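Local coordinates for flavin-containing monooxygenase (Allium sativum, PDB 6WPU), which probably uses its bound FAD to oxygenate the sulfur of S-allyl-L-cysteine, as an S-monooxygenase of garlic, at residues R23-T37 and E170-H182. Sequence-based numbering, arbitrary orientation.
Sequences RHVAIIGAGAAGLVT and EEGFDAVVVCNGH. With FAD (flavin-adenine dinucleotide), chain B.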
loop_
_atom_site.group_PDB
_atom_site.type_symbol
_atom_site.label_atom_id
_atom_site.label_comp_id
_atom_site.label_asym_id
_atom_site.label_seq_id
_atom_site.Cartn_x
_atom_site.Cartn_y
_atom_site.Cartn_z
ATOM N N ARG A 23 -28.030 -3.312 1.834
ATOM C CA ARG A 23 -27.691 -2.558 0.637
ATOM C C ARG A 23 -26.976 -3.478 -0.339
ATOM O O ARG A 23 -26.400 -4.500 0.046
ATOM C CB ARG A 23 -26.782 -1.350 0.953
ATOM C CG ARG A 23 -27.440 -0.288 1.811
ATOM C CD ARG A 23 -28.762 0.144 1.207
ATOM N NE ARG A 23 -29.330 1.283 1.918
ATOM C CZ ARG A 23 -30.614 1.629 1.876
ATOM N NH1 ARG A 23 -31.476 0.916 1.159
ATOM N NH2 ARG A 23 -31.038 2.684 2.561
ATOM N N HIS A 24 -27.026 -3.105 -1.615
ATOM C CA HIS A 24 -26.287 -3.787 -2.669
ATOM C C HIS A 24 -25.086 -2.916 -3.047
ATOM O O HIS A 24 -25.258 -1.769 -3.486
ATOM C CB HIS A 24 -27.195 -4.060 -3.868
ATOM C CG HIS A 24 -26.540 -4.872 -4.936
ATOM N ND1 HIS A 24 -26.018 -6.127 -4.700
ATOM C CD2 HIS A 24 -26.299 -4.603 -6.242
ATOM C CE1 HIS A 24 -25.489 -6.597 -5.816
ATOM N NE2 HIS A 24 -25.654 -5.696 -6.768
ATOM N N VAL A 25 -23.880 -3.460 -2.879
ATOM C CA VAL A 25 -22.647 -2.672 -2.838
ATOM C C VAL A 25 -21.623 -3.223 -3.824
ATOM O O VAL A 25 -21.374 -4.435 -3.866
ATOM C CB VAL A 25 -22.042 -2.660 -1.424
ATOM C CG1 VAL A 25 -20.836 -1.684 -1.362
ATOM C CG2 VAL A 25 -23.125 -2.293 -0.403
ATOM N N ALA A 26 -20.997 -2.333 -4.586
ATOM C CA ALA A 26 -19.900 -2.738 -5.456
ATOM C C ALA A 26 -18.579 -2.629 -4.707
ATOM O O ALA A 26 -18.353 -1.677 -3.949
ATOM C CB ALA A 26 -19.846 -1.885 -6.721
ATOM N N ILE A 27 -17.710 -3.613 -4.925
ATOM C CA ILE A 27 -16.342 -3.593 -4.428
ATOM C C ILE A 27 -15.412 -3.576 -5.629
ATOM O O ILE A 27 -15.461 -4.478 -6.479
ATOM C CB ILE A 27 -16.045 -4.787 -3.516
ATOM C CG1 ILE A 27 -16.961 -4.724 -2.300
ATOM C CG2 ILE A 27 -14.567 -4.785 -3.084
ATOM C CD1 ILE A 27 -17.097 -6.016 -1.652
ATOM N N ILE A 28 -14.579 -2.550 -5.712
ATOM C CA ILE A 28 -13.662 -2.391 -6.829
ATOM C C ILE A 28 -12.291 -2.834 -6.345
ATOM O O ILE A 28 -11.616 -2.094 -5.626
ATOM C CB ILE A 28 -13.650 -0.954 -7.352
ATOM C CG1 ILE A 28 -15.072 -0.543 -7.738
ATOM C CG2 ILE A 28 -12.700 -0.825 -8.554
ATOM C CD1 ILE A 28 -15.157 0.876 -8.159
ATOM N N GLY A 29 -11.900 -4.046 -6.725
ATOM C CA GLY A 29 -10.589 -4.633 -6.470
ATOM C C GLY A 29 -10.719 -5.798 -5.501
ATOM O O GLY A 29 -11.525 -5.762 -4.566
ATOM N N ALA A 30 -9.938 -6.854 -5.734
ATOM C CA ALA A 30 -9.903 -8.004 -4.832
ATOM C C ALA A 30 -8.481 -8.296 -4.357
ATOM O O ALA A 30 -8.043 -9.452 -4.301
ATOM C CB ALA A 30 -10.513 -9.239 -5.491
ATOM N N GLY A 31 -7.727 -7.242 -4.025
ATOM C CA GLY A 31 -6.561 -7.388 -3.178
ATOM C C GLY A 31 -7.018 -7.576 -1.744
ATOM O O GLY A 31 -8.198 -7.818 -1.469
ATOM N N ALA A 32 -6.073 -7.418 -0.811
ATOM C CA ALA A 32 -6.406 -7.593 0.597
ATOM C C ALA A 32 -7.550 -6.678 1.024
ATOM O O ALA A 32 -8.428 -7.094 1.788
ATOM C CB ALA A 32 -5.168 -7.345 1.456
ATOM N N ALA A 33 -7.551 -5.426 0.559
ATOM C CA ALA A 33 -8.606 -4.492 0.950
ATOM C C ALA A 33 -9.973 -4.978 0.482
ATOM O O ALA A 33 -10.915 -5.068 1.276
ATOM C CB ALA A 33 -8.306 -3.107 0.379
ATOM N N GLY A 34 -10.097 -5.295 -0.812
ATOM C CA GLY A 34 -11.365 -5.782 -1.340
ATOM C C GLY A 34 -11.810 -7.094 -0.715
ATOM O O GLY A 34 -12.999 -7.293 -0.450
ATOM N N LEU A 35 -10.868 -8.002 -0.453
ATOM C CA LEU A 35 -11.239 -9.278 0.163
ATOM C C LEU A 35 -11.890 -9.066 1.522
ATOM O O LEU A 35 -12.946 -9.637 1.811
ATOM C CB LEU A 35 -10.016 -10.187 0.304
ATOM C CG LEU A 35 -9.446 -10.688 -1.017
ATOM C CD1 LEU A 35 -8.079 -11.301 -0.787
ATOM C CD2 LEU A 35 -10.394 -11.688 -1.639
ATOM N N VAL A 36 -11.264 -8.264 2.391
ATOM C CA VAL A 36 -11.841 -8.133 3.721
ATOM C C VAL A 36 -13.097 -7.264 3.666
ATOM O O VAL A 36 -14.048 -7.486 4.430
ATOM C CB VAL A 36 -10.788 -7.625 4.735
ATOM C CG1 VAL A 36 -10.469 -6.125 4.564
ATOM C CG2 VAL A 36 -11.230 -7.950 6.168
ATOM N N THR A 37 -13.157 -6.316 2.725
ATOM C CA THR A 37 -14.363 -5.511 2.563
ATOM C C THR A 37 -15.548 -6.388 2.173
ATOM O O THR A 37 -16.656 -6.217 2.697
ATOM C CB THR A 37 -14.140 -4.402 1.522
ATOM O OG1 THR A 37 -13.146 -3.488 1.998
ATOM C CG2 THR A 37 -15.434 -3.613 1.275
ATOM N N GLU A 170 -22.520 -3.476 -17.176
ATOM C CA GLU A 170 -22.694 -2.507 -16.105
ATOM C C GLU A 170 -23.744 -3.008 -15.122
ATOM O O GLU A 170 -24.505 -3.942 -15.407
ATOM C CB GLU A 170 -23.083 -1.131 -16.654
ATOM C CG GLU A 170 -24.373 -1.115 -17.415
ATOM C CD GLU A 170 -24.720 0.271 -17.928
ATOM O OE1 GLU A 170 -25.760 0.826 -17.496
ATOM O OE2 GLU A 170 -23.945 0.806 -18.752
ATOM N N GLU A 171 -23.775 -2.365 -13.957
ATOM C CA GLU A 171 -24.682 -2.778 -12.896
ATOM C C GLU A 171 -24.926 -1.591 -11.978
ATOM O O GLU A 171 -24.036 -0.760 -11.769
ATOM C CB GLU A 171 -24.115 -3.975 -12.114
ATOM C CG GLU A 171 -25.010 -4.460 -10.962
ATOM C CD GLU A 171 -24.530 -5.768 -10.314
ATOM O OE1 GLU A 171 -25.151 -6.200 -9.313
ATOM O OE2 GLU A 171 -23.555 -6.373 -10.807
ATOM N N GLY A 172 -26.144 -1.511 -11.447
ATOM C CA GLY A 172 -26.504 -0.452 -10.524
ATOM C C GLY A 172 -26.308 -0.878 -9.079
ATOM O O GLY A 172 -26.432 -2.049 -8.741
ATOM N N PHE A 173 -25.975 0.092 -8.225
ATOM C CA PHE A 173 -25.622 -0.185 -6.838
ATOM C C PHE A 173 -26.157 0.902 -5.920
ATOM O O PHE A 173 -26.316 2.060 -6.317
ATOM C CB PHE A 173 -24.093 -0.296 -6.648
ATOM C CG PHE A 173 -23.500 -1.478 -7.341
ATOM C CD1 PHE A 173 -23.017 -1.363 -8.647
ATOM C CD2 PHE A 173 -23.461 -2.719 -6.703
ATOM C CE1 PHE A 173 -22.483 -2.464 -9.303
ATOM C CE2 PHE A 173 -22.946 -3.840 -7.357
ATOM C CZ PHE A 173 -22.436 -3.701 -8.662
ATOM N N ASP A 174 -26.415 0.513 -4.670
ATOM C CA ASP A 174 -26.672 1.501 -3.626
ATOM C C ASP A 174 -25.394 2.202 -3.181
ATOM O O ASP A 174 -25.441 3.364 -2.753
ATOM C CB ASP A 174 -27.307 0.833 -2.416
ATOM C CG ASP A 174 -28.662 0.219 -2.731
ATOM O OD1 ASP A 174 -29.515 0.918 -3.327
ATOM O OD2 ASP A 174 -28.856 -0.965 -2.376
ATOM N N ALA A 175 -24.260 1.505 -3.231
ATOM C CA ALA A 175 -23.023 2.031 -2.672
ATOM C C ALA A 175 -21.852 1.390 -3.393
ATOM O O ALA A 175 -21.955 0.285 -3.933
ATOM C CB ALA A 175 -22.937 1.783 -1.154
ATOM N N VAL A 176 -20.734 2.105 -3.405
ATOM C CA VAL A 176 -19.508 1.647 -4.046
ATOM C C VAL A 176 -18.370 1.803 -3.046
ATOM O O VAL A 176 -18.194 2.886 -2.475
ATOM C CB VAL A 176 -19.206 2.451 -5.324
ATOM C CG1 VAL A 176 -17.811 2.080 -5.885
ATOM C CG2 VAL A 176 -20.283 2.222 -6.360
ATOM N N VAL A 177 -17.603 0.734 -2.830
ATOM C CA VAL A 177 -16.398 0.794 -2.010
ATOM C C VAL A 177 -15.188 0.634 -2.925
ATOM O O VAL A 177 -15.032 -0.403 -3.585
ATOM C CB VAL A 177 -16.384 -0.273 -0.908
ATOM C CG1 VAL A 177 -15.203 -0.027 0.003
ATOM C CG2 VAL A 177 -17.700 -0.286 -0.113
ATOM N N VAL A 178 -14.319 1.638 -2.945
ATOM C CA VAL A 178 -13.145 1.640 -3.823
ATOM C C VAL A 178 -11.974 1.004 -3.082
ATOM O O VAL A 178 -11.528 1.520 -2.050
ATOM C CB VAL A 178 -12.796 3.061 -4.287
ATOM C CG1 VAL A 178 -11.518 3.061 -5.153
ATOM C CG2 VAL A 178 -13.962 3.663 -5.072
ATOM N N CYS A 179 -11.481 -0.126 -3.604
ATOM C CA CYS A 179 -10.405 -0.903 -2.981
ATOM C C CYS A 179 -9.287 -1.191 -3.984
ATOM O O CYS A 179 -8.773 -2.313 -4.061
ATOM C CB CYS A 179 -10.945 -2.214 -2.421
ATOM S SG CYS A 179 -12.271 -2.042 -1.210
ATOM N N ASN A 180 -8.905 -0.198 -4.781
ATOM C CA ASN A 180 -8.090 -0.471 -5.957
ATOM C C ASN A 180 -6.591 -0.367 -5.691
ATOM O O ASN A 180 -5.801 -0.555 -6.627
ATOM C CB ASN A 180 -8.476 0.465 -7.114
ATOM C CG ASN A 180 -8.081 1.916 -6.856
ATOM O OD1 ASN A 180 -8.316 2.455 -5.779
ATOM N ND2 ASN A 180 -7.442 2.538 -7.844
ATOM N N GLY A 181 -6.182 -0.103 -4.452
ATOM C CA GLY A 181 -4.774 0.025 -4.110
ATOM C C GLY A 181 -4.161 1.344 -4.557
ATOM O O GLY A 181 -4.764 2.099 -5.331
ATOM N N HIS A 182 -2.963 1.650 -4.047
ATOM C CA HIS A 182 -2.252 2.869 -4.419
ATOM C C HIS A 182 -0.752 2.623 -4.547
ATOM O O HIS A 182 0.052 3.519 -4.255
ATOM C CB HIS A 182 -2.511 4.004 -3.410
ATOM C CG HIS A 182 -2.144 3.664 -1.991
ATOM N ND1 HIS A 182 -3.076 3.285 -1.048
ATOM C CD2 HIS A 182 -0.949 3.687 -1.348
ATOM C CE1 HIS A 182 -2.473 3.076 0.111
ATOM N NE2 HIS A 182 -1.179 3.303 -0.046
HETATM P PA FAD B . -3.669 -3.986 -3.893
HETATM O O1A FAD B . -2.854 -5.153 -3.332
HETATM O O2A FAD B . -3.100 -3.095 -4.878
HETATM O O5B FAD B . -4.920 -4.447 -4.608
HETATM C C5B FAD B . -5.798 -3.675 -5.419
HETATM C C4B FAD B . -6.596 -4.584 -6.381
HETATM O O4B FAD B . -7.565 -3.906 -7.132
HETATM C C3B FAD B . -5.715 -5.320 -7.354
HETATM O O3B FAD B . -5.983 -6.684 -7.334
HETATM C C2B FAD B . -6.067 -4.750 -8.683
HETATM O O2B FAD B . -5.937 -5.655 -9.721
HETATM C C1B FAD B . -7.498 -4.360 -8.456
HETATM N N9A FAD B . -7.959 -3.292 -9.313
HETATM C C8A FAD B . -7.301 -2.087 -9.532
HETATM N N7A FAD B . -8.008 -1.333 -10.382
HETATM C C5A FAD B . -9.155 -2.025 -10.777
HETATM C C6A FAD B . -10.222 -1.749 -11.630
HETATM N N6A FAD B . -10.309 -0.496 -12.342
HETATM N N1A FAD B . -11.208 -2.652 -11.778
HETATM C C2A FAD B . -11.178 -3.850 -11.138
HETATM N N3A FAD B . -10.161 -4.167 -10.303
HETATM C C4A FAD B . -9.144 -3.284 -10.104
HETATM N N1 FAD B . 2.004 -4.615 3.890
HETATM C C2 FAD B . 2.239 -5.575 4.937
HETATM O O2 FAD B . 1.262 -5.869 5.823
HETATM N N3 FAD B . 3.488 -6.126 5.117
HETATM C C4 FAD B . 4.512 -5.829 4.242
HETATM O O4 FAD B . 5.749 -6.368 4.384
HETATM C C4X FAD B . 4.256 -5.041 3.021
HETATM N N5 FAD B . 5.225 -4.948 2.029
HETATM C C5X FAD B . 4.943 -4.234 0.870
HETATM C C6 FAD B . 5.925 -4.128 -0.126
HETATM C C7 FAD B . 5.635 -3.426 -1.290
HETATM C C7M FAD B . 6.701 -3.310 -2.347
HETATM C C8 FAD B . 4.390 -2.828 -1.468
HETATM C C8M FAD B . 4.055 -2.057 -2.704
HETATM C C9 FAD B . 3.410 -2.927 -0.474
HETATM C C9A FAD B . 3.684 -3.628 0.691
HETATM N N10 FAD B . 2.671 -3.746 1.703
HETATM C C10 FAD B . 2.945 -4.461 2.877
HETATM C "C1'" FAD B . 1.372 -3.075 1.536
HETATM C "C2'" FAD B . 0.323 -3.692 0.635
HETATM O "O2'" FAD B . -0.090 -2.746 -0.262
HETATM C "C3'" FAD B . -0.840 -4.026 1.542
HETATM O "O3'" FAD B . -0.369 -5.104 2.254
HETATM C "C4'" FAD B . -2.132 -4.430 0.841
HETATM O "O4'" FAD B . -1.810 -5.382 -0.105
HETATM C "C5'" FAD B . -2.959 -3.298 0.221
HETATM O "O5'" FAD B . -3.827 -3.989 -0.630
HETATM P P FAD B . -4.986 -3.431 -1.555
HETATM O O1P FAD B . -6.175 -4.456 -1.681
HETATM O O2P FAD B . -5.287 -1.986 -0.989
HETATM O O3P FAD B . -4.160 -2.969 -2.901
HETATM O O HOH W 1 -8.325 -4.716 -3.031
#
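V25 to I28 pair in parallel with A175 to V178, the strand axes 4.6 Å apart and 21° askew, and the main-chain bonds run from D174 N on H24 O, through A26 N on A175 O, V177 N on A26 O and I28 N on V177 O, to C179 N on I28 O. This is the heart of a Rossmann-type dinucleotide fold: the strand 24-28, the GxGxxG pattern (G29 and G31 in the turn, G34 in the first turn of the helix) and the helix from A32 form the βα unit that grips FAD, while 175-178 is the neighbouring strand of the sheet.

On the sheet face of A26, the F173 ring lies flat over the methyl: A26 CB stands 3.5 Å from the ring centroid, 1° off the normal, a CH-pi contact. H24 lies almost parallel to F173 but slid away, with little overlap. With CG anti to the backbone N (chi1 -174°), its imidazole extends toward E171, and NE2 donates a nearly straight bond of 2.6 Å to E171 OE1 in the ring plane; T49 also bonds to that oxygen. D174 OD2 takes the H24 backbone N on its anti lone pair, along a nearly straight N-H, while K156 forms a salt bridge with OD1.

On the other face V25 CG1 meets V177 CG2, and T37 CG2 and V177 CG1 approach tip to tip at 3.8 Å, joining helix to strand. C179 wedges in beside the helix start, its CB against A33 CB and its SG near T37. Beyond them A33 N donates to FAD O1P at 2.8 Å, and one water ties the helix start and the loop after strand 175-178 to the cofactor, accepting from G34 N while donating to C179 O and, at 2.6 Å, to FAD O1P.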